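Local coordinates for secreted protein ASP-2 (Necator americanus, PDB 1U53) that is of uncertain molecular function but belongs to the CAP (PR-1-like) family and is a vaccine antigen for human hookworm infection, at residues Met50-Asp56 with Gln141-Gly147; Thr136-Trp140 with Tyr163-Met169. All blocks are in the same frame, centred on the assembly; numbering follows the deposited sequence.

Contact 1 of 2, residues Met50-Asp56 with Gln141-Gly147; sequences MKTMAYD and QETVKLG
Two salt bridges flank a short parallel β ladder with 50-56 and 141-147 running 18° apart. Lys-51, extended (m, t, t, t), spans the gap to bring NZ to OE1 of Glu-142 at 2.9 Å; Glu-142 folds back with chi1 and chi2 both m, and its OE2 accepts Gln-141 NE2 at 2.8 Å. The Lys-51 CB packs 3.6 Å from Val-144 CG1. At the far end Lys-145 (chi4 m) places NZ 2.9 Å from OD2 of Asp-56 (chi1 t), whose OD1 caps Val-59 N at the start of helix 57-67. Met-53 (m, t, t) brings CE to 3.6 Å from Thr-143 CG2 and SD to 4.2 Å from Leu-146 CB. Tyr-55 (chi1 t) lays a ring face over Gly-147 CA, a CH-pi contact 4.2 Å from the centroid, while its hydroxyl hydrogen-bonds to Glu-60 OE2. Ala-54 pairs with Lys-145 and Tyr-55 with Leu-146 through Ala-54 N to Val-144 O (2.9 Å), Leu-146 N to Ala-54 O (3.0 Å) and Asp-56 N to Leu-146 O (2.9 Å). On the other side of strand 145-152, Val-144 and Lys-145 face Gly-164 in a classic β bulge; 54-55 is the parallel edge strand of the CAP α-β-α sandwich.

Contact 2 of 2, residues Thr136-Trp140 with Tyr163-Met169; sequences TQMVW and YGPAGNM
The last turn of helix 133-138 ends in 136-140: Thr-136 to Met-138 are helical, Val-139 is the first residue to leave helical phi/psi, and Trp-140 is extended (-67/122). In 163-169 the strand stops after Gly-164; Pro-165 and Ala-166 are polyproline-like, Gly-167 takes -99/-160, and Asn-168 adopts a left-handed conformation (57/41). The backbones come closest at Gln-137 and Gly-167, with CA atoms 5.4 Å apart. Trp-140 (chi1 t, chi2 -98°) lays its indole over this loop. Gly-167 CA sits 3.3 Å from the centroid of the five-membered ring and almost on its normal, a close CH-pi contact at a position where a CB would clash with Trp-140 CG. Asn-168 N follows at 3.4 Å from Trp-140 CE3, and Met-169 CB lies 4.1 Å from Trp-140 CZ2. A water accepts a weak bond from Trp-140 NE1 (3.2 Å) and donates to Ala-166 O (2.8 Å). Asn-168 (chi1 m) turns back so that its OD1 accepts Thr-136 OG1 (chi1 p) at 2.7 Å, while its ND2 hydrogen-bonds to Gly-133 O. Gln-137 (t, p) sets CG 3.5 Å from the Tyr-163 ring centroid, over the face; the Tyr-163 hydroxyl hydrogen-bonds to His-24 NE2 and Asn-86 ND2. Here the end of helix 133-138 packs on the loop that leaves strand 157-164, and the contact brings together the two sequence signatures of the CAP family.

Both contacts reach the same sheet through neighbouring strands, 145-152 in contact 1 and 157-164 in contact 2, and their segments alternate along the chain, with 141-147 directly following 136-140. They meet where Val-144 N hydrogen-bonds to Gly-164 O (2.9 Å) and Thr-143 OG1 to Pro-165 O (2.7 Å), while Met-50 CE packs 3.3 Å from Val-139 O. Each is partly buried. Contact 1 is a backbone ladder at the sheet edge, with ion pairs on partly exposed and exposed residues and an apolar side against helix 14-32; contact 2 joins a buried helix end to strand 157-164 and the loop after it through aromatic faces, with a hydroxyl-to-amide hydrogen bond and a water bridge.

Contact 1 of 2, residues Met50-Asp56 with Gln141-Gly147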
ATOM      1  N   MET A  50     -10.647   8.338   4.617  1.00 12.17           N
ATOM      2  CA  MET A  50      -9.619   7.335   4.331  1.00 12.51           C
ATOM      3  C   MET A  50      -9.912   6.062   5.137  1.00 12.85           C
ATOM      4  O   MET A  50      -9.996   6.094   6.383  1.00 14.56           O
ATOM      5  CB  MET A  50      -8.260   7.923   4.730  1.00 12.98           C
ATOM      6  CG  MET A  50      -7.095   6.996   4.508  1.00 14.25           C
ATOM      7  SD  MET A  50      -6.705   6.714   2.765  1.00 12.62           S
ATOM      8  CE  MET A  50      -5.941   8.270   2.291  1.00 13.35           C
ATOM      9  N   LYS A  51     -10.039   4.933   4.440  1.00 14.11           N
ATOM     10  CA  LYS A  51     -10.494   3.728   5.116  1.00 14.65           C
ATOM     11  C   LYS A  51      -9.315   2.964   5.732  1.00 13.79           C
ATOM     12  O   LYS A  51      -8.204   2.941   5.172  1.00 13.10           O
ATOM     13  CB  LYS A  51     -11.304   2.852   4.142  1.00 17.77           C
ATOM     14  CG  LYS A  51     -12.459   3.641   3.475  1.00 20.13           C
ATOM     15  CD  LYS A  51     -13.482   2.680   2.829  1.00 19.55           C
ATOM     16  CE  LYS A  51     -14.796   3.437   2.428  1.00 21.69           C
ATOM     17  NZ  LYS A  51     -15.629   2.507   1.608  1.00 24.01           N
ATOM     18  N   THR A  52      -9.591   2.365   6.885  1.00 12.72           N
ATOM     19  CA  THR A  52      -8.646   1.414   7.503  1.00 13.15           C
ATOM     20  C   THR A  52      -8.543   0.137   6.661  1.00 13.38           C
ATOM     21  O   THR A  52      -9.580  -0.429   6.224  1.00 15.75           O
ATOM     22  CB  THR A  52      -9.155   1.047   8.920  1.00 13.83           C
ATOM     23  OG1 THR A  52      -9.285   2.233   9.706  1.00 15.82           O
ATOM     24  CG2 THR A  52      -8.144   0.196   9.634  1.00 16.54           C
ATOM     25  N   MET A  53      -7.311  -0.347   6.479  1.00 12.96           N
ATOM     26  CA  MET A  53      -7.077  -1.643   5.862  1.00 11.97           C
ATOM     27  C   MET A  53      -7.092  -2.787   6.889  1.00 12.97           C
ATOM     28  O   MET A  53      -6.788  -2.610   8.082  1.00 12.22           O
ATOM     29  CB  MET A  53      -5.727  -1.705   5.130  1.00 12.16           C
ATOM     30  CG  MET A  53      -5.659  -0.863   3.882  1.00 14.30           C
ATOM     31  SD  MET A  53      -3.974  -0.869   3.257  1.00 14.53           S
ATOM     32  CE  MET A  53      -4.245  -0.344   1.572  1.00 15.16           C
ATOM     33  N   ALA A  54      -7.506  -3.964   6.403  1.00 13.48           N
ATOM     34  CA  ALA A  54      -7.434  -5.204   7.171  1.00 13.98           C
ATOM     35  C   ALA A  54      -6.548  -6.167   6.399  1.00 11.03           C
ATOM     36  O   ALA A  54      -6.524  -6.133   5.172  1.00 12.59           O
ATOM     37  CB  ALA A  54      -8.816  -5.857   7.310  1.00 14.45           C
ATOM     38  N   TYR A  55      -5.894  -7.063   7.113  1.00 12.28           N
ATOM     39  CA  TYR A  55      -5.046  -8.080   6.482  1.00 12.47           C
ATOM     40  C   TYR A  55      -5.926  -9.188   5.940  1.00 13.64           C
ATOM     41  O   TYR A  55      -6.970  -9.530   6.537  1.00 13.93           O
ATOM     42  CB  TYR A  55      -4.001  -8.654   7.459  1.00 11.08           C
ATOM     43  CG  TYR A  55      -2.801  -9.210   6.703  1.00 11.91           C
ATOM     44  CD1 TYR A  55      -1.796  -8.352   6.219  1.00 12.04           C
ATOM     45  CD2 TYR A  55      -2.713 -10.572   6.386  1.00 11.17           C
ATOM     46  CE1 TYR A  55      -0.701  -8.865   5.467  1.00 10.76           C
ATOM     47  CE2 TYR A  55      -1.627 -11.089   5.643  1.00 11.50           C
ATOM     48  CZ  TYR A  55      -0.644 -10.234   5.176  1.00 11.55           C
ATOM     49  OH  TYR A  55       0.399 -10.724   4.417  1.00 11.52           O
ATOM     50  N   ASP A  56      -5.569  -9.722   4.778  1.00 11.09           N
ATOM     51  CA  ASP A  56      -6.471 -10.737   4.147  1.00 11.82           C
ATOM     52  C   ASP A  56      -5.587 -11.883   3.657  1.00 13.15           C
ATOM     53  O   ASP A  56      -4.726 -11.680   2.775  1.00 14.12           O
ATOM     54  CB  ASP A  56      -7.191 -10.080   2.971  1.00 13.93           C
ATOM     55  CG  ASP A  56      -8.111 -11.024   2.227  1.00 16.20           C
ATOM     56  OD1 ASP A  56      -7.785 -12.203   2.076  1.00 17.10           O
ATOM     57  OD2 ASP A  56      -9.189 -10.592   1.771  1.00 17.43           O
ATOM     58  N   GLN A 141      -8.196   5.306  -1.278  1.00 10.41           N
ATOM     59  CA  GLN A 141      -9.220   5.386  -0.242  1.00 11.55           C
ATOM     60  C   GLN A 141      -9.982   4.091  -0.146  1.00 12.57           C
ATOM     61  O   GLN A 141     -10.243   3.607   0.966  1.00 13.94           O
ATOM     62  CB  GLN A 141     -10.142   6.545  -0.570  1.00 12.39           C
ATOM     63  CG  GLN A 141     -11.442   6.520   0.215  1.00 14.56           C
ATOM     64  CD  GLN A 141     -12.303   7.641  -0.236  1.00 16.60           C
ATOM     65  OE1 GLN A 141     -11.919   8.773  -0.119  1.00 16.21           O
ATOM     66  NE2 GLN A 141     -13.480   7.323  -0.769  1.00 17.14           N
ATOM     67  N   GLU A 142     -10.391   3.570  -1.305  1.00 14.11           N
ATOM     68  CA  GLU A 142     -11.321   2.452  -1.327  1.00 15.09           C
ATOM     69  C   GLU A 142     -10.660   1.091  -1.174  1.00 14.51           C
ATOM     70  O   GLU A 142     -11.352   0.066  -1.007  1.00 17.55           O
ATOM     71  CB  GLU A 142     -12.205   2.537  -2.567  1.00 15.93           C
ATOM     72  CG  GLU A 142     -13.105   3.792  -2.502  1.00 19.26           C
ATOM     73  CD  GLU A 142     -14.118   3.698  -1.411  1.00 21.15           C
ATOM     74  OE1 GLU A 142     -14.552   2.561  -1.108  1.00 23.17           O
ATOM     75  OE2 GLU A 142     -14.522   4.746  -0.842  1.00 22.79           O
ATOM     76  N   THR A 143      -9.325   1.069  -1.120  1.00 11.85           N
ATOM     77  CA  THR A 143      -8.634  -0.207  -0.952  1.00 12.29           C
ATOM     78  C   THR A 143      -8.619  -0.523   0.535  1.00 12.47           C
ATOM     79  O   THR A 143      -8.098   0.272   1.332  1.00 12.50           O
ATOM     80  CB  THR A 143      -7.215  -0.098  -1.462  1.00 13.68           C
ATOM     81  OG1 THR A 143      -7.245  -0.004  -2.885  1.00 13.16           O
ATOM     82  CG2 THR A 143      -6.421  -1.362  -1.062  1.00 13.23           C
ATOM     83  N   VAL A 144      -9.210  -1.651   0.939  1.00 11.45           N
ATOM     84  CA  VAL A 144      -9.359  -1.972   2.345  1.00 13.22           C
ATOM     85  C   VAL A 144      -8.852  -3.376   2.738  1.00 13.68           C
ATOM     86  O   VAL A 144      -8.982  -3.768   3.876  1.00 14.22           O
ATOM     87  CB  VAL A 144     -10.828  -1.819   2.801  1.00 14.30           C
ATOM     88  CG1 VAL A 144     -11.250  -0.379   2.661  1.00 17.04           C
ATOM     89  CG2 VAL A 144     -11.705  -2.726   1.945  1.00 17.03           C
ATOM     90  N   LYS A 145      -8.291  -4.130   1.791  1.00 12.39           N
ATOM     91  CA  LYS A 145      -7.664  -5.429   2.079  1.00 12.31           C
ATOM     92  C   LYS A 145      -6.206  -5.390   1.613  1.00 10.50           C
ATOM     93  O   LYS A 145      -5.927  -4.929   0.513  1.00 10.95           O
ATOM     94  CB  LYS A 145      -8.382  -6.540   1.310  1.00 15.28           C
ATOM     95  CG  LYS A 145      -9.880  -6.713   1.717  1.00 17.30           C
ATOM     96  CD  LYS A 145     -10.572  -7.768   0.812  1.00 17.71           C
ATOM     97  CE  LYS A 145     -11.872  -8.319   1.463  1.00 20.23           C
ATOM     98  NZ  LYS A 145     -11.588  -9.254   2.575  1.00 23.12           N
ATOM     99  N   LEU A 146      -5.309  -5.911   2.431  1.00 11.79           N
ATOM    100  CA  LEU A 146      -3.897  -5.950   2.125  1.00 10.97           C
ATOM    101  C   LEU A 146      -3.426  -7.359   2.353  1.00 11.38           C
ATOM    102  O   LEU A 146      -3.825  -7.980   3.340  1.00 13.21           O
ATOM    103  CB  LEU A 146      -3.139  -5.028   3.123  1.00 13.01           C
ATOM    104  CG  LEU A 146      -1.627  -4.998   2.947  1.00 11.86           C
ATOM    105  CD1 LEU A 146      -1.297  -4.333   1.631  1.00 12.94           C
ATOM    106  CD2 LEU A 146      -0.944  -4.213   4.099  1.00 13.55           C
ATOM    107  N   GLY A 147      -2.571  -7.880   1.480  1.00 11.31           N
ATOM    108  CA  GLY A 147      -1.952  -9.187   1.773  1.00  9.46           C
ATOM    109  C   GLY A 147      -0.600  -9.160   1.077  1.00  9.75           C
ATOM    110  O   GLY A 147      -0.533  -8.751  -0.076  1.00 11.24           O
TER

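Contact 2 of 2, residues Thr136-Trp140 with Tyr163-Met169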
ATOM      1  N   THR A 136       0.336   5.854  -4.535  1.00 11.07           N
ATOM      2  CA  THR A 136      -1.109   6.081  -4.710  1.00 11.76           C
ATOM      3  C   THR A 136      -1.887   4.797  -4.395  1.00 10.43           C
ATOM      4  O   THR A 136      -3.020   4.850  -3.936  1.00 10.88           O
ATOM      5  CB  THR A 136      -1.455   6.585  -6.135  1.00 11.37           C
ATOM      6  OG1 THR A 136      -0.960   5.641  -7.098  1.00 13.10           O
ATOM      7  CG2 THR A 136      -0.816   7.906  -6.380  1.00 10.52           C
ATOM      8  N   GLN A 137      -1.288   3.626  -4.661  1.00 11.90           N
ATOM      9  CA  GLN A 137      -1.964   2.406  -4.247  1.00 11.21           C
ATOM     10  C   GLN A 137      -1.983   2.244  -2.704  1.00 10.97           C
ATOM     11  O   GLN A 137      -2.972   1.819  -2.131  1.00 11.80           O
ATOM     12  CB  GLN A 137      -1.385   1.171  -4.974  1.00 11.64           C
ATOM     13  CG  GLN A 137      -1.996  -0.146  -4.524  1.00 11.10           C
ATOM     14  CD  GLN A 137      -3.527  -0.272  -4.792  1.00 12.61           C
ATOM     15  OE1 GLN A 137      -4.381   0.080  -3.928  1.00 15.44           O
ATOM     16  NE2 GLN A 137      -3.869  -0.837  -5.943  1.00 11.44           N
ATOM     17  N   MET A 138      -0.892   2.628  -2.025  1.00  9.10           N
ATOM     18  CA  MET A 138      -0.884   2.451  -0.585  1.00  9.67           C
ATOM     19  C   MET A 138      -1.992   3.291   0.053  1.00 11.33           C
ATOM     20  O   MET A 138      -2.550   2.881   1.062  1.00 12.24           O
ATOM     21  CB  MET A 138       0.450   2.910   0.021  1.00 11.41           C
ATOM     22  CG  MET A 138       1.543   1.889  -0.190  1.00 10.56           C
ATOM     23  SD  MET A 138       3.094   2.412   0.631  1.00 12.20           S
ATOM     24  CE  MET A 138       2.643   2.004   2.338  1.00 10.62           C
ATOM     25  N   VAL A 139      -2.242   4.506  -0.467  1.00 10.44           N
ATOM     26  CA  VAL A 139      -3.235   5.387   0.150  1.00  9.93           C
ATOM     27  C   VAL A 139      -4.550   5.515  -0.630  1.00 10.36           C
ATOM     28  O   VAL A 139      -5.282   6.487  -0.447  1.00 11.07           O
ATOM     29  CB  VAL A 139      -2.656   6.806   0.443  1.00 10.18           C
ATOM     30  CG1 VAL A 139      -1.366   6.706   1.367  1.00 11.86           C
ATOM     31  CG2 VAL A 139      -2.311   7.565  -0.876  1.00 11.18           C
ATOM     32  N   TRP A 140      -4.840   4.532  -1.495  1.00 10.58           N
ATOM     33  CA  TRP A 140      -6.089   4.537  -2.250  1.00 10.19           C
ATOM     34  C   TRP A 140      -7.273   4.345  -1.283  1.00 11.52           C
ATOM     35  O   TRP A 140      -7.333   3.367  -0.545  1.00 11.37           O
ATOM     36  CB  TRP A 140      -6.047   3.403  -3.276  1.00 11.56           C
ATOM     37  CG  TRP A 140      -7.083   3.570  -4.360  1.00 11.31           C
ATOM     38  CD1 TRP A 140      -8.301   2.981  -4.449  1.00 12.56           C
ATOM     39  CD2 TRP A 140      -6.919   4.365  -5.540  1.00 13.13           C
ATOM     40  NE1 TRP A 140      -8.923   3.361  -5.646  1.00 14.26           N
ATOM     41  CE2 TRP A 140      -8.107   4.237  -6.304  1.00 13.00           C
ATOM     42  CE3 TRP A 140      -5.897   5.199  -6.007  1.00 12.64           C
ATOM     43  CZ2 TRP A 140      -8.280   4.914  -7.524  1.00 14.42           C
ATOM     44  CZ3 TRP A 140      -6.061   5.871  -7.202  1.00 13.24           C
ATOM     45  CH2 TRP A 140      -7.254   5.726  -7.953  1.00 12.17           C
ATOM     46  N   TYR A 163      -3.657  -5.699  -3.143  1.00  9.68           N
ATOM     47  CA  TYR A 163      -4.534  -4.651  -2.600  1.00  9.47           C
ATOM     48  C   TYR A 163      -5.949  -4.852  -3.148  1.00 10.28           C
ATOM     49  O   TYR A 163      -6.138  -4.855  -4.398  1.00 12.45           O
ATOM     50  CB  TYR A 163      -4.014  -3.303  -3.129  1.00 10.23           C
ATOM     51  CG  TYR A 163      -2.680  -2.933  -2.529  1.00  9.08           C
ATOM     52  CD1 TYR A 163      -2.618  -2.176  -1.363  1.00  9.06           C
ATOM     53  CD2 TYR A 163      -1.488  -3.293  -3.155  1.00 10.48           C
ATOM     54  CE1 TYR A 163      -1.354  -1.845  -0.803  1.00  9.52           C
ATOM     55  CE2 TYR A 163      -0.216  -2.950  -2.603  1.00 10.66           C
ATOM     56  CZ  TYR A 163      -0.168  -2.204  -1.476  1.00 10.29           C
ATOM     57  OH  TYR A 163       1.078  -1.923  -0.953  1.00 10.48           O
ATOM     58  N   GLY A 164      -6.921  -5.016  -2.243  1.00 10.49           N
ATOM     59  CA  GLY A 164      -8.369  -5.231  -2.596  1.00 13.47           C
ATOM     60  C   GLY A 164      -9.232  -4.099  -2.107  1.00 13.49           C
ATOM     61  O   GLY A 164      -9.184  -3.835  -0.933  1.00 13.47           O
ATOM     62  N   PRO A 165     -10.308  -3.786  -2.852  1.00 12.37           N
ATOM     63  CA  PRO A 165     -10.257  -3.623  -4.297  1.00 13.51           C
ATOM     64  C   PRO A 165      -9.055  -2.920  -4.852  1.00 14.43           C
ATOM     65  O   PRO A 165      -8.431  -2.117  -4.155  1.00 15.51           O
ATOM     66  CB  PRO A 165     -11.540  -2.888  -4.672  1.00 13.92           C
ATOM     67  CG  PRO A 165     -12.265  -2.644  -3.451  1.00 17.29           C
ATOM     68  CD  PRO A 165     -11.486  -3.134  -2.243  1.00 15.63           C
ATOM     69  N   ALA A 166      -8.758  -3.197  -6.114  1.00 12.15           N
ATOM     70  CA  ALA A 166      -7.607  -2.554  -6.771  1.00 12.01           C
ATOM     71  C   ALA A 166      -7.703  -1.024  -6.799  1.00 13.34           C
ATOM     72  O   ALA A 166      -8.788  -0.461  -7.016  1.00 15.79           O
ATOM     73  CB  ALA A 166      -7.424  -3.056  -8.197  1.00 13.60           C
ATOM     74  N   GLY A 167      -6.569  -0.362  -6.589  1.00 12.61           N
ATOM     75  CA  GLY A 167      -6.534   1.099  -6.745  1.00 13.56           C
ATOM     76  C   GLY A 167      -5.976   1.471  -8.099  1.00 13.92           C
ATOM     77  O   GLY A 167      -6.022   0.657  -9.032  1.00 15.01           O
ATOM     78  N   ASN A 168      -5.519   2.708  -8.224  1.00 13.99           N
ATOM     79  CA  ASN A 168      -4.866   3.194  -9.459  1.00 13.85           C
ATOM     80  C   ASN A 168      -5.754   3.045 -10.686  1.00 15.97           C
ATOM     81  O   ASN A 168      -5.278   2.673 -11.773  1.00 16.53           O
ATOM     82  CB  ASN A 168      -3.553   2.473  -9.663  1.00 15.47           C
ATOM     83  CG  ASN A 168      -2.513   2.913  -8.650  1.00 14.54           C
ATOM     84  OD1 ASN A 168      -2.799   3.791  -7.834  1.00 15.15           O
ATOM     85  ND2 ASN A 168      -1.317   2.360  -8.734  1.00 15.45           N
ATOM     86  N   MET A 169      -7.026   3.350 -10.495  1.00 18.26           N
ATOM     87  CA  MET A 169      -7.986   3.390 -11.600  1.00 21.62           C
ATOM     88  C   MET A 169      -7.818   4.706 -12.354  1.00 21.03           C
ATOM     89  O   MET A 169      -7.908   5.799 -11.775  1.00 19.52           O
ATOM     90  CB  MET A 169      -9.397   3.182 -11.041  1.00 22.77           C
ATOM     91  CG  MET A 169      -9.557   1.784 -10.405  1.00 25.91           C
ATOM     92  SD  MET A 169     -11.254   1.225 -10.085  1.00 33.00           S
ATOM     93  CE  MET A 169     -11.754   2.722  -9.247  1.00 29.81           C
TER
HETATM   94  O   HOH W   1     -10.853   0.796  -5.682  1.00 30.49           O